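Local coordinates for putative gdp-fucose protein o-fucosyltransferase 1 (Caenorhabditis elegans, PDB 3ZY2) that belongs to the GDP-fucose protein O-fucosyltransferase family of the GT-B clan and binds guanosine-5'-diphosphate in the cleft between its two parallel-sheet domains, at residues N22-F33 / A174-W185; W193-F204 / Y316-R324. All coordinates share one frame; numbering follows the deposited sequence.

Contact 1: N22-F33 / A174-W185; sequences NQVDQFLGVLAF and APAPFPSKGKVW. With GDP (guanosine-5'-diphosphate), chain C.
D25 and S180 make the main polar link between helix segment N22-F33 and the irregular segment A174-W185. S180 OG donates to D25 OD1 at 2.6 Å, and S180 N reaches D25 OD2 at 2.8 Å. Both donors lie above the carboxylate plane, by 36° and 44°. W185 NE1 donates to S180 OG, and R342 forms a salt bridge with D25 OD1, which probably favours the ionised carboxylate. Q26 NE2 donates to A176 O at 3.2 Å, from above the carbonyl plane. Two waters join in: one donates to D25 O and P177 O, the other links Q26 OE1 to A174 N.

Apolar packing fills the rest. The CA atoms of G29 and A176 are 4.8 Å apart, and A176 CB rests 3.7 Å from G29 C. V30 CG2 touches A174, P175 and A176, while V184 lies against L28 and A32. P175, centre of an inverse gamma turn, sets CB over one face of the F33 ring, 4.3 Å from its centroid. F178 CG, anti to the backbone N (chi1 177°), carries the ring toward the helix start, where CZ lies 3.5 Å from N22 ND2; F178 CB meets Q26 CG.

N22 N donates to GDP O2A at 3.2 Å. Helix 20-37 lies between this loop, which follows strand 168-171, and strands 10-13 and 40-42, where F27 and V30 touch F13 and L41; R342 of helix 335-346 touches L28 and S180.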
loop_
_atom_site.group_PDB
_atom_site.type_symbol
_atom_site.label_atom_id
_atom_site.label_comp_id
_atom_site.label_asym_id
_atom_site.label_seq_id
_atom_site.Cartn_x
_atom_site.Cartn_y
_atom_site.Cartn_z
ATOM N N ASN A 22 11.515 -2.243 13.921
ATOM C CA ASN A 22 10.904 -1.861 12.634
ATOM C C ASN A 22 10.723 -0.343 12.506
ATOM O O ASN A 22 10.951 0.234 11.430
ATOM C CB ASN A 22 9.516 -2.519 12.439
ATOM C CG ASN A 22 9.547 -4.052 12.271
ATOM O OD1 ASN A 22 8.488 -4.647 12.043
ATOM N ND2 ASN A 22 10.711 -4.684 12.395
ATOM N N GLN A 23 10.362 0.313 13.607
ATOM C CA GLN A 23 10.081 1.743 13.598
ATOM C C GLN A 23 11.361 2.515 13.340
ATOM O O GLN A 23 11.376 3.466 12.538
ATOM C CB GLN A 23 9.510 2.171 14.931
ATOM C CG GLN A 23 8.122 1.590 15.191
ATOM C CD GLN A 23 7.707 1.750 16.622
ATOM O OE1 GLN A 23 8.040 2.750 17.274
ATOM N NE2 GLN A 23 6.980 0.739 17.150
ATOM N N VAL A 24 12.444 2.116 14.022
ATOM C CA VAL A 24 13.735 2.769 13.812
ATOM C C VAL A 24 14.228 2.512 12.388
ATOM O O VAL A 24 14.749 3.411 11.748
ATOM C CB VAL A 24 14.778 2.312 14.848
ATOM C CG1 VAL A 24 16.155 2.897 14.537
ATOM C CG2 VAL A 24 14.340 2.755 16.251
ATOM N N ASP A 25 14.048 1.283 11.893
ATOM C CA ASP A 25 14.482 0.894 10.536
ATOM C C ASP A 25 13.852 1.812 9.470
ATOM O O ASP A 25 14.548 2.327 8.578
ATOM C CB ASP A 25 14.141 -0.585 10.318
ATOM C CG ASP A 25 15.068 -1.255 9.349
ATOM O OD1 ASP A 25 16.293 -1.002 9.416
ATOM O OD2 ASP A 25 14.570 -2.029 8.519
ATOM N N GLN A 26 12.556 2.076 9.610
ATOM C CA GLN A 26 11.877 2.968 8.660
ATOM C C GLN A 26 12.245 4.425 8.945
ATOM O O GLN A 26 12.390 5.221 8.017
ATOM C CB GLN A 26 10.358 2.770 8.724
ATOM C CG GLN A 26 9.905 1.482 8.052
ATOM C CD GLN A 26 8.422 1.513 7.747
ATOM O OE1 GLN A 26 7.605 1.492 8.656
ATOM N NE2 GLN A 26 8.069 1.578 6.464
ATOM N N PHE A 27 12.444 4.785 10.211
ATOM C CA PHE A 27 12.797 6.174 10.572
ATOM C C PHE A 27 14.099 6.656 9.891
ATOM O O PHE A 27 14.167 7.782 9.424
ATOM C CB PHE A 27 12.857 6.279 12.112
ATOM C CG PHE A 27 13.290 7.599 12.630
ATOM C CD1 PHE A 27 12.760 8.797 12.157
ATOM C CD2 PHE A 27 14.196 7.647 13.682
ATOM C CE1 PHE A 27 13.187 10.035 12.697
ATOM C CE2 PHE A 27 14.607 8.871 14.230
ATOM C CZ PHE A 27 14.100 10.074 13.712
ATOM N N LEU A 28 15.101 5.778 9.791
ATOM C CA LEU A 28 16.339 6.109 9.044
ATOM C C LEU A 28 16.019 6.524 7.614
ATOM O O LEU A 28 16.565 7.514 7.118
ATOM C CB LEU A 28 17.288 4.915 9.020
ATOM C CG LEU A 28 17.739 4.431 10.395
ATOM C CD1 LEU A 28 18.702 3.266 10.165
ATOM C CD2 LEU A 28 18.374 5.539 11.197
ATOM N N GLY A 29 15.161 5.756 6.942
ATOM C CA GLY A 29 14.731 6.105 5.571
ATOM C C GLY A 29 13.956 7.404 5.514
ATOM O O GLY A 29 14.111 8.200 4.590
ATOM N N VAL A 30 13.136 7.653 6.533
ATOM C CA VAL A 30 12.379 8.906 6.554
ATOM C C VAL A 30 13.279 10.124 6.752
ATOM O O VAL A 30 13.075 11.172 6.134
ATOM C CB VAL A 30 11.211 8.898 7.577
ATOM C CG1 VAL A 30 10.451 10.216 7.470
ATOM C CG2 VAL A 30 10.248 7.709 7.359
ATOM N N LEU A 31 14.294 9.985 7.595
ATOM C CA LEU A 31 15.266 11.057 7.773
ATOM C C LEU A 31 15.901 11.436 6.432
ATOM O O LEU A 31 15.987 12.626 6.114
ATOM C CB LEU A 31 16.330 10.633 8.777
ATOM C CG LEU A 31 15.906 10.785 10.247
ATOM C CD1 LEU A 31 16.753 9.905 11.148
ATOM C CD2 LEU A 31 16.005 12.223 10.720
ATOM N N ALA A 32 16.305 10.424 5.660
ATOM C CA ALA A 32 16.917 10.657 4.338
ATOM C C ALA A 32 15.925 11.340 3.388
ATOM O O ALA A 32 16.283 12.287 2.650
ATOM C CB ALA A 32 17.422 9.362 3.768
ATOM N N PHE A 33 14.677 10.865 3.417
ATOM C CA PHE A 33 13.601 11.436 2.606
ATOM C C PHE A 33 13.364 12.920 2.908
ATOM O O PHE A 33 13.267 13.741 1.979
ATOM C CB PHE A 33 12.341 10.599 2.834
ATOM C CG PHE A 33 11.102 11.115 2.122
ATOM C CD1 PHE A 33 10.975 10.990 0.741
ATOM C CD2 PHE A 33 10.041 11.665 2.840
ATOM C CE1 PHE A 33 9.820 11.436 0.085
ATOM C CE2 PHE A 33 8.873 12.116 2.178
ATOM C CZ PHE A 33 8.773 11.986 0.809
ATOM N N ALA A 174 5.099 5.239 7.188
ATOM C CA ALA A 174 6.405 5.865 7.000
ATOM C C ALA A 174 6.792 5.851 5.524
ATOM O O ALA A 174 6.769 4.775 4.901
ATOM C CB ALA A 174 7.445 5.135 7.839
ATOM N N PRO A 175 7.176 7.022 4.959
ATOM C CA PRO A 175 7.568 7.065 3.546
ATOM C C PRO A 175 9.009 6.596 3.356
ATOM O O PRO A 175 9.900 7.374 2.950
ATOM C CB PRO A 175 7.396 8.548 3.171
ATOM C CG PRO A 175 7.591 9.274 4.437
ATOM C CD PRO A 175 7.027 8.381 5.521
ATOM N N ALA A 176 9.218 5.319 3.660
ATOM C CA ALA A 176 10.555 4.722 3.672
ATOM C C ALA A 176 10.458 3.234 3.419
ATOM O O ALA A 176 9.486 2.602 3.810
ATOM C CB ALA A 176 11.211 4.938 5.020
ATOM N N PRO A 177 11.488 2.646 2.801
ATOM C CA PRO A 177 11.485 1.199 2.624
ATOM C C PRO A 177 11.543 0.420 3.922
ATOM O O PRO A 177 12.037 0.909 4.947
ATOM C CB PRO A 177 12.786 0.938 1.849
ATOM C CG PRO A 177 13.075 2.180 1.163
ATOM C CD PRO A 177 12.592 3.284 2.061
ATOM N N PHE A 178 11.017 -0.796 3.877
ATOM C CA PHE A 178 11.228 -1.762 4.920
ATOM C C PHE A 178 11.368 -3.129 4.295
ATOM O O PHE A 178 10.548 -3.503 3.464
ATOM C CB PHE A 178 10.068 -1.798 5.913
ATOM C CG PHE A 178 10.247 -2.846 6.967
ATOM C CD1 PHE A 178 11.048 -2.588 8.079
ATOM C CD2 PHE A 178 9.715 -4.122 6.804
ATOM C CE1 PHE A 178 11.263 -3.565 9.065
ATOM C CE2 PHE A 178 9.904 -5.111 7.785
ATOM C CZ PHE A 178 10.697 -4.829 8.920
ATOM N N PRO A 179 12.404 -3.882 4.672
ATOM C CA PRO A 179 13.536 -3.508 5.536
ATOM C C PRO A 179 14.358 -2.358 4.943
ATOM O O PRO A 179 14.305 -2.109 3.735
ATOM C CB PRO A 179 14.368 -4.804 5.566
ATOM C CG PRO A 179 13.350 -5.887 5.278
ATOM C CD PRO A 179 12.513 -5.286 4.221
ATOM N N SER A 180 15.114 -1.657 5.785
ATOM C CA SER A 180 15.908 -0.522 5.297
ATOM C C SER A 180 16.957 -0.935 4.269
ATOM O O SER A 180 17.500 -2.055 4.313
ATOM C CB SER A 180 16.623 0.179 6.454
ATOM O OG SER A 180 17.452 -0.745 7.145
ATOM N N LYS A 181 17.255 -0.002 3.382
ATOM C CA LYS A 181 18.315 -0.184 2.396
ATOM C C LYS A 181 19.666 0.138 3.001
ATOM O O LYS A 181 19.789 1.040 3.839
ATOM C CB LYS A 181 18.053 0.689 1.176
ATOM C CG LYS A 181 16.708 0.408 0.506
ATOM C CD LYS A 181 16.631 0.978 -0.899
ATOM C CE LYS A 181 15.267 0.660 -1.512
ATOM N NZ LYS A 181 15.215 0.850 -2.992
ATOM N N GLY A 182 20.700 -0.566 2.534
ATOM C CA GLY A 182 22.073 -0.337 3.043
ATOM C C GLY A 182 22.502 1.128 3.060
ATOM O O GLY A 182 23.260 1.550 3.930
ATOM N N LYS A 183 22.000 1.900 2.095
ATOM C CA LYS A 183 22.352 3.310 1.920
ATOM C C LYS A 183 21.999 4.194 3.117
ATOM O O LYS A 183 22.606 5.252 3.321
ATOM C CB LYS A 183 21.662 3.842 0.648
ATOM C CG LYS A 183 22.065 5.228 0.147
ATOM C CD LYS A 183 21.987 5.241 -1.388
ATOM C CE LYS A 183 22.251 6.618 -2.013
ATOM N NZ LYS A 183 21.064 7.516 -1.891
ATOM N N VAL A 184 21.008 3.782 3.910
ATOM C CA VAL A 184 20.612 4.648 5.018
ATOM C C VAL A 184 21.135 4.149 6.360
ATOM O O VAL A 184 20.917 4.797 7.379
ATOM C CB VAL A 184 19.073 4.855 5.133
ATOM C CG1 VAL A 184 18.518 5.488 3.837
ATOM C CG2 VAL A 184 18.345 3.554 5.539
ATOM N N TRP A 185 21.817 3.006 6.372
ATOM C CA TRP A 185 22.253 2.422 7.651
ATOM C C TRP A 185 23.176 3.373 8.421
ATOM O O TRP A 185 23.101 3.425 9.671
ATOM C CB TRP A 185 22.925 1.062 7.491
ATOM C CG TRP A 185 22.019 0.001 6.981
ATOM C CD1 TRP A 185 20.645 0.005 7.008
ATOM C CD2 TRP A 185 22.406 -1.263 6.444
ATOM N NE1 TRP A 185 20.155 -1.165 6.454
ATOM C CE2 TRP A 185 21.219 -1.957 6.102
ATOM C CE3 TRP A 185 23.648 -1.862 6.169
ATOM C CZ2 TRP A 185 21.237 -3.230 5.522
ATOM C CZ3 TRP A 185 23.665 -3.115 5.588
ATOM C CH2 TRP A 185 22.466 -3.791 5.265
HETATM P PB GDP C . 12.338 -7.817 15.537
HETATM O O1B GDP C . 13.288 -8.350 16.545
HETATM O O2B GDP C . 12.633 -7.203 14.132
HETATM O O3B GDP C . 10.744 -8.027 15.900
HETATM O O3A GDP C . 12.437 -6.396 16.502
HETATM P PA GDP C . 11.187 -5.244 16.743
HETATM O O1A GDP C . 12.275 -4.433 17.837
HETATM O O2A GDP C . 10.561 -4.633 15.743
HETATM O "O5'" GDP C . 10.201 -6.528 17.515
HETATM C "C5'" GDP C . 10.974 -6.631 18.544
HETATM C "C4'" GDP C . 10.592 -6.637 19.834
HETATM O "O4'" GDP C . 10.378 -7.542 20.841
HETATM C "C3'" GDP C . 11.330 -5.575 20.340
HETATM O "O3'" GDP C . 10.927 -3.886 20.366
HETATM C "C2'" GDP C . 11.054 -5.455 22.513
HETATM O "O2'" GDP C . 9.825 -4.884 22.599
HETATM C "C1'" GDP C . 11.046 -6.968 22.380
HETATM N N9 GDP C . 12.278 -7.331 22.408
HETATM C C8 GDP C . 13.226 -8.152 21.081
HETATM N N7 GDP C . 14.221 -8.124 21.908
HETATM C C5 GDP C . 14.356 -7.685 23.097
HETATM C C6 GDP C . 15.371 -7.439 24.487
HETATM O O6 GDP C . 16.400 -7.856 24.219
HETATM N N1 GDP C . 14.743 -6.955 25.215
HETATM C C2 GDP C . 13.626 -6.497 25.510
HETATM N N2 GDP C . 13.230 -6.057 26.313
HETATM N N3 GDP C . 12.370 -6.497 24.557
HETATM C C4 GDP C . 12.888 -7.132 23.368
HETATM O O HOH W 1 14.103 2.692 5.704
HETATM O O HOH W 2 5.073 2.688 8.593
#

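Contact 2: W193-F204 / Y316-R324; sequences WSSRITEQAKKF and YTSLAIMGR
W193 lays its indole over the A320 methyl: A320 CB stands 3.9 Å from the centroid of the five-membered ring and 17° off its normal, a CH-pi contact over the face. The six-membered ring points back toward the N-terminal end of 316-324, where W193 CZ2 meets L319 CB at 3.5 Å, CH2 meets L319 CD1 and CZ3 nears Y316 CB. With CG anti to the carbonyl carbon (chi1 -57°), the indole is carried from the loop before helix 195-204 across to the other helix. Its NE1 bonds to E343, and F63 stacks on the ring.

I197 uses both branches. Its CD1 touches Y316 CB, whereas CG2, anti to the backbone N, presses on A320 CB at 3.7 Å. The Y316 ring leads away, its hydroxyl bonded to E48.

The two helices are packed at a signed crossing angle of -62°, their axes 8.6 Å apart at closest approach. A201 is the knob, seated in a hole made by T317, A320, I321 and R324, and its CA lies 5.2 Å from that of I321. In this GT-B protein, 316-324 packs through I321 on strands 213-218 and 282-287 of a parallel sheet, and 195-204 covers its outer side; the start of 193-204 also meets F61 and Q64.

Toward the C-terminal end of 195-204, I321 CD1 meets F204 CD1, the two side chains crossing at about a right angle. At one border a weak hydrogen bond joins Q200 OE1 and T317 OG1, 2.9 Å apart. At another, K202 CG lies over one face of the R324 guanidinium, and K202 CE comes within 3.2 Å of R324 NH2. The two positive ends are close, K202 NZ to R324 NH2 4.3 Å, while E199 makes a long salt bridge with K202.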
loop_
_atom_site.group_PDB
_atom_site.type_symbol
_atom_site.label_atom_id
_atom_site.label_comp_id
_atom_site.label_asym_id
_atom_site.label_seq_id
_atom_site.Cartn_x
_atom_site.Cartn_y
_atom_site.Cartn_z
ATOM N N TRP A 193 21.551 7.816 22.139
ATOM C CA TRP A 193 20.651 7.649 23.282
ATOM C C TRP A 193 20.612 8.875 24.162
ATOM O O TRP A 193 21.633 9.534 24.398
ATOM C CB TRP A 193 21.003 6.413 24.128
ATOM C CG TRP A 193 20.974 5.173 23.284
ATOM C CD1 TRP A 193 22.056 4.500 22.783
ATOM C CD2 TRP A 193 19.811 4.513 22.773
ATOM N NE1 TRP A 193 21.632 3.443 22.014
ATOM C CE2 TRP A 193 20.262 3.428 21.986
ATOM C CE3 TRP A 193 18.427 4.724 22.905
ATOM C CZ2 TRP A 193 19.374 2.557 21.320
ATOM C CZ3 TRP A 193 17.545 3.854 22.257
ATOM C CH2 TRP A 193 18.029 2.773 21.485
ATOM N N SER A 194 19.418 9.155 24.684
ATOM C CA SER A 194 19.248 10.267 25.616
ATOM C C SER A 194 20.238 10.116 26.763
ATOM O O SER A 194 20.695 8.991 27.094
ATOM C CB SER A 194 17.819 10.280 26.152
ATOM O OG SER A 194 17.563 9.084 26.895
ATOM N N SER A 195 20.594 11.231 27.377
ATOM C CA SER A 195 21.522 11.177 28.489
ATOM C C SER A 195 21.017 10.248 29.594
ATOM O O SER A 195 21.806 9.537 30.209
ATOM C CB SER A 195 21.788 12.583 29.011
ATOM O OG SER A 195 20.604 13.134 29.535
ATOM N N ARG A 196 19.710 10.228 29.826
ATOM C CA ARG A 196 19.136 9.354 30.860
ATOM C C ARG A 196 19.456 7.882 30.574
ATOM O O ARG A 196 19.858 7.137 31.479
ATOM C CB ARG A 196 17.634 9.585 30.942
ATOM C CG ARG A 196 16.917 8.763 32.018
ATOM C CD ARG A 196 15.402 8.912 31.853
ATOM N NE ARG A 196 14.978 8.610 30.482
ATOM C CZ ARG A 196 14.648 7.401 30.036
ATOM N NH1 ARG A 196 14.650 6.343 30.842
ATOM N NH2 ARG A 196 14.319 7.243 28.769
ATOM N N ILE A 197 19.232 7.451 29.335
ATOM C CA ILE A 197 19.496 6.062 28.960
ATOM C C ILE A 197 20.980 5.749 28.974
ATOM O O ILE A 197 21.412 4.673 29.436
ATOM C CB ILE A 197 18.874 5.754 27.579
ATOM C CG1 ILE A 197 17.359 5.700 27.749
ATOM C CG2 ILE A 197 19.419 4.443 27.037
ATOM C CD1 ILE A 197 16.566 5.686 26.455
ATOM N N THR A 198 21.780 6.678 28.468
ATOM C CA THR A 198 23.218 6.491 28.452
ATOM C C THR A 198 23.741 6.271 29.874
ATOM O O THR A 198 24.509 5.339 30.132
ATOM C CB THR A 198 23.884 7.684 27.754
ATOM O OG1 THR A 198 23.398 7.731 26.393
ATOM C CG2 THR A 198 25.400 7.566 27.757
ATOM N N GLU A 199 23.298 7.106 30.800
ATOM C CA GLU A 199 23.739 6.996 32.173
ATOM C C GLU A 199 23.286 5.693 32.807
ATOM O O GLU A 199 24.030 5.072 33.581
ATOM C CB GLU A 199 23.253 8.221 32.965
ATOM C CG GLU A 199 24.035 9.510 32.638
ATOM C CD GLU A 199 25.552 9.297 32.571
ATOM O OE1 GLU A 199 26.144 8.844 33.575
ATOM O OE2 GLU A 199 26.154 9.571 31.505
ATOM N N GLN A 200 22.066 5.260 32.498
ATOM C CA GLN A 200 21.572 3.987 33.035
ATOM C C GLN A 200 22.458 2.836 32.535
ATOM O O GLN A 200 22.803 1.915 33.294
ATOM C CB GLN A 200 20.120 3.735 32.623
ATOM C CG GLN A 200 19.105 4.517 33.469
ATOM C CD GLN A 200 17.710 4.515 32.895
ATOM O OE1 GLN A 200 17.422 3.869 31.883
ATOM N NE2 GLN A 200 16.827 5.281 33.535
ATOM N N ALA A 201 22.850 2.913 31.267
ATOM C CA ALA A 201 23.723 1.885 30.672
ATOM C C ALA A 201 25.100 1.883 31.313
ATOM O O ALA A 201 25.617 0.813 31.669
ATOM C CB ALA A 201 23.839 2.100 29.164
ATOM N N LYS A 202 25.681 3.075 31.467
ATOM C CA LYS A 202 26.994 3.208 32.083
ATOM C C LYS A 202 26.972 2.652 33.500
ATOM O O LYS A 202 27.892 1.927 33.905
ATOM C CB LYS A 202 27.444 4.664 32.081
ATOM C CG LYS A 202 27.799 5.193 30.719
ATOM C CD LYS A 202 28.086 6.692 30.759
ATOM C CE LYS A 202 28.627 7.189 29.408
ATOM N NZ LYS A 202 29.008 8.637 29.411
ATOM N N LYS A 203 25.918 2.955 34.258
ATOM C CA LYS A 203 25.831 2.481 35.636
ATOM C C LYS A 203 25.718 0.974 35.714
ATOM O O LYS A 203 26.354 0.349 36.555
ATOM C CB LYS A 203 24.665 3.122 36.393
ATOM C CG LYS A 203 24.946 4.516 36.884
ATOM C CD LYS A 203 23.832 4.931 37.846
ATOM C CE LYS A 203 23.948 6.394 38.285
ATOM N NZ LYS A 203 23.780 7.325 37.148
ATOM N N PHE A 204 24.916 0.379 34.830
ATOM C CA PHE A 204 24.755 -1.072 34.860
ATOM C C PHE A 204 26.082 -1.750 34.524
ATOM O O PHE A 204 26.458 -2.741 35.147
ATOM C CB PHE A 204 23.666 -1.533 33.880
ATOM C CG PHE A 204 23.389 -3.017 33.965
ATOM C CD1 PHE A 204 24.124 -3.932 33.180
ATOM C CD2 PHE A 204 22.420 -3.514 34.839
ATOM C CE1 PHE A 204 23.882 -5.307 33.293
ATOM C CE2 PHE A 204 22.167 -4.873 34.923
ATOM C CZ PHE A 204 22.901 -5.773 34.156
ATOM N N TYR A 316 15.410 -0.234 25.871
ATOM C CA TYR A 316 16.258 0.827 25.322
ATOM C C TYR A 316 17.613 0.820 25.997
ATOM O O TYR A 316 18.653 0.958 25.327
ATOM C CB TYR A 316 15.574 2.196 25.428
ATOM C CG TYR A 316 14.151 2.156 24.933
ATOM C CD1 TYR A 316 13.866 2.040 23.558
ATOM C CD2 TYR A 316 13.074 2.189 25.840
ATOM C CE1 TYR A 316 12.534 1.970 23.089
ATOM C CE2 TYR A 316 11.742 2.126 25.367
ATOM C CZ TYR A 316 11.490 2.018 23.993
ATOM O OH TYR A 316 10.199 1.952 23.470
ATOM N N THR A 317 17.601 0.634 27.305
ATOM C CA THR A 317 18.843 0.552 28.063
ATOM C C THR A 317 19.595 -0.704 27.626
ATOM O O THR A 317 20.820 -0.659 27.481
ATOM C CB THR A 317 18.624 0.597 29.579
ATOM O OG1 THR A 317 17.935 1.822 29.906
ATOM C CG2 THR A 317 19.957 0.567 30.316
ATOM N N SER A 318 18.877 -1.781 27.310
ATOM C CA SER A 318 19.549 -2.984 26.764
ATOM C C SER A 318 20.244 -2.672 25.451
ATOM O O SER A 318 21.383 -3.082 25.251
ATOM C CB SER A 318 18.597 -4.169 26.583
ATOM O OG SER A 318 18.249 -4.717 27.849
ATOM N N LEU A 319 19.558 -1.986 24.538
ATOM C CA LEU A 319 20.206 -1.597 23.281
ATOM C C LEU A 319 21.472 -0.764 23.534
ATOM O O LEU A 319 22.522 -0.959 22.879
ATOM C CB LEU A 319 19.221 -0.791 22.407
ATOM C CG LEU A 319 18.094 -1.642 21.786
ATOM C CD1 LEU A 319 17.025 -0.710 21.274
ATOM C CD2 LEU A 319 18.610 -2.519 20.640
ATOM N N ALA A 320 21.367 0.198 24.452
ATOM C CA ALA A 320 22.489 1.069 24.759
ATOM C C ALA A 320 23.670 0.270 25.319
ATOM O O ALA A 320 24.817 0.489 24.913
ATOM C CB ALA A 320 22.047 2.161 25.736
ATOM N N ILE A 321 23.389 -0.655 26.237
ATOM C CA ILE A 321 24.448 -1.507 26.815
ATOM C C ILE A 321 25.125 -2.325 25.729
ATOM O O ILE A 321 26.334 -2.425 25.686
ATOM C CB ILE A 321 23.899 -2.413 27.940
ATOM C CG1 ILE A 321 23.503 -1.558 29.159
ATOM C CG2 ILE A 321 24.936 -3.489 28.364
ATOM C CD1 ILE A 321 22.620 -2.281 30.126
ATOM N N MET A 322 24.333 -2.914 24.836
ATOM C CA MET A 322 24.916 -3.724 23.766
ATOM C C MET A 322 25.760 -2.864 22.841
ATOM O O MET A 322 26.765 -3.344 22.306
ATOM C CB MET A 322 23.812 -4.480 23.003
ATOM C CG MET A 322 23.072 -5.520 23.879
ATOM S SD MET A 322 21.965 -6.646 22.980
ATOM C CE MET A 322 20.591 -5.510 22.844
ATOM N N GLY A 323 25.369 -1.604 22.632
ATOM C CA GLY A 323 26.167 -0.704 21.772
ATOM C C GLY A 323 27.515 -0.380 22.403
ATOM O O GLY A 323 28.489 -0.068 21.679
ATOM N N ARG A 324 27.595 -0.482 23.736
ATOM C CA ARG A 324 28.827 -0.172 24.495
ATOM C C ARG A 324 29.727 -1.373 24.750
ATOM O O ARG A 324 30.848 -1.208 25.260
ATOM C CB ARG A 324 28.464 0.460 25.844
ATOM C CG ARG A 324 27.799 1.821 25.657
ATOM C CD ARG A 324 27.364 2.448 26.992
ATOM N NE ARG A 324 28.512 3.008 27.677
ATOM C CZ ARG A 324 28.983 4.248 27.508
ATOM N NH1 ARG A 324 28.399 5.112 26.679
ATOM N NH2 ARG A 324 30.061 4.626 28.181
#

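Both contacts are largely buried, but contact 1 lies nearer the middle of the chain, its centre about 9 Å from the chain centre against about 16 Å for contact 2. They share no helix or strand; centre to centre they are about 23 Å apart, and their nearest atoms about 6 Å. Contact 1 joins a helix to a loop through a carboxylate, an amide and two waters as well as apolar packing, and contributes N22 to the GDP pocket. Contact 2 joins two helices mainly by apolar packing, with charged groups at its border. Helix 335-346 touches both, through R342 and H338 in contact 1 and through E343, F336, I339 and V340 in contact 2.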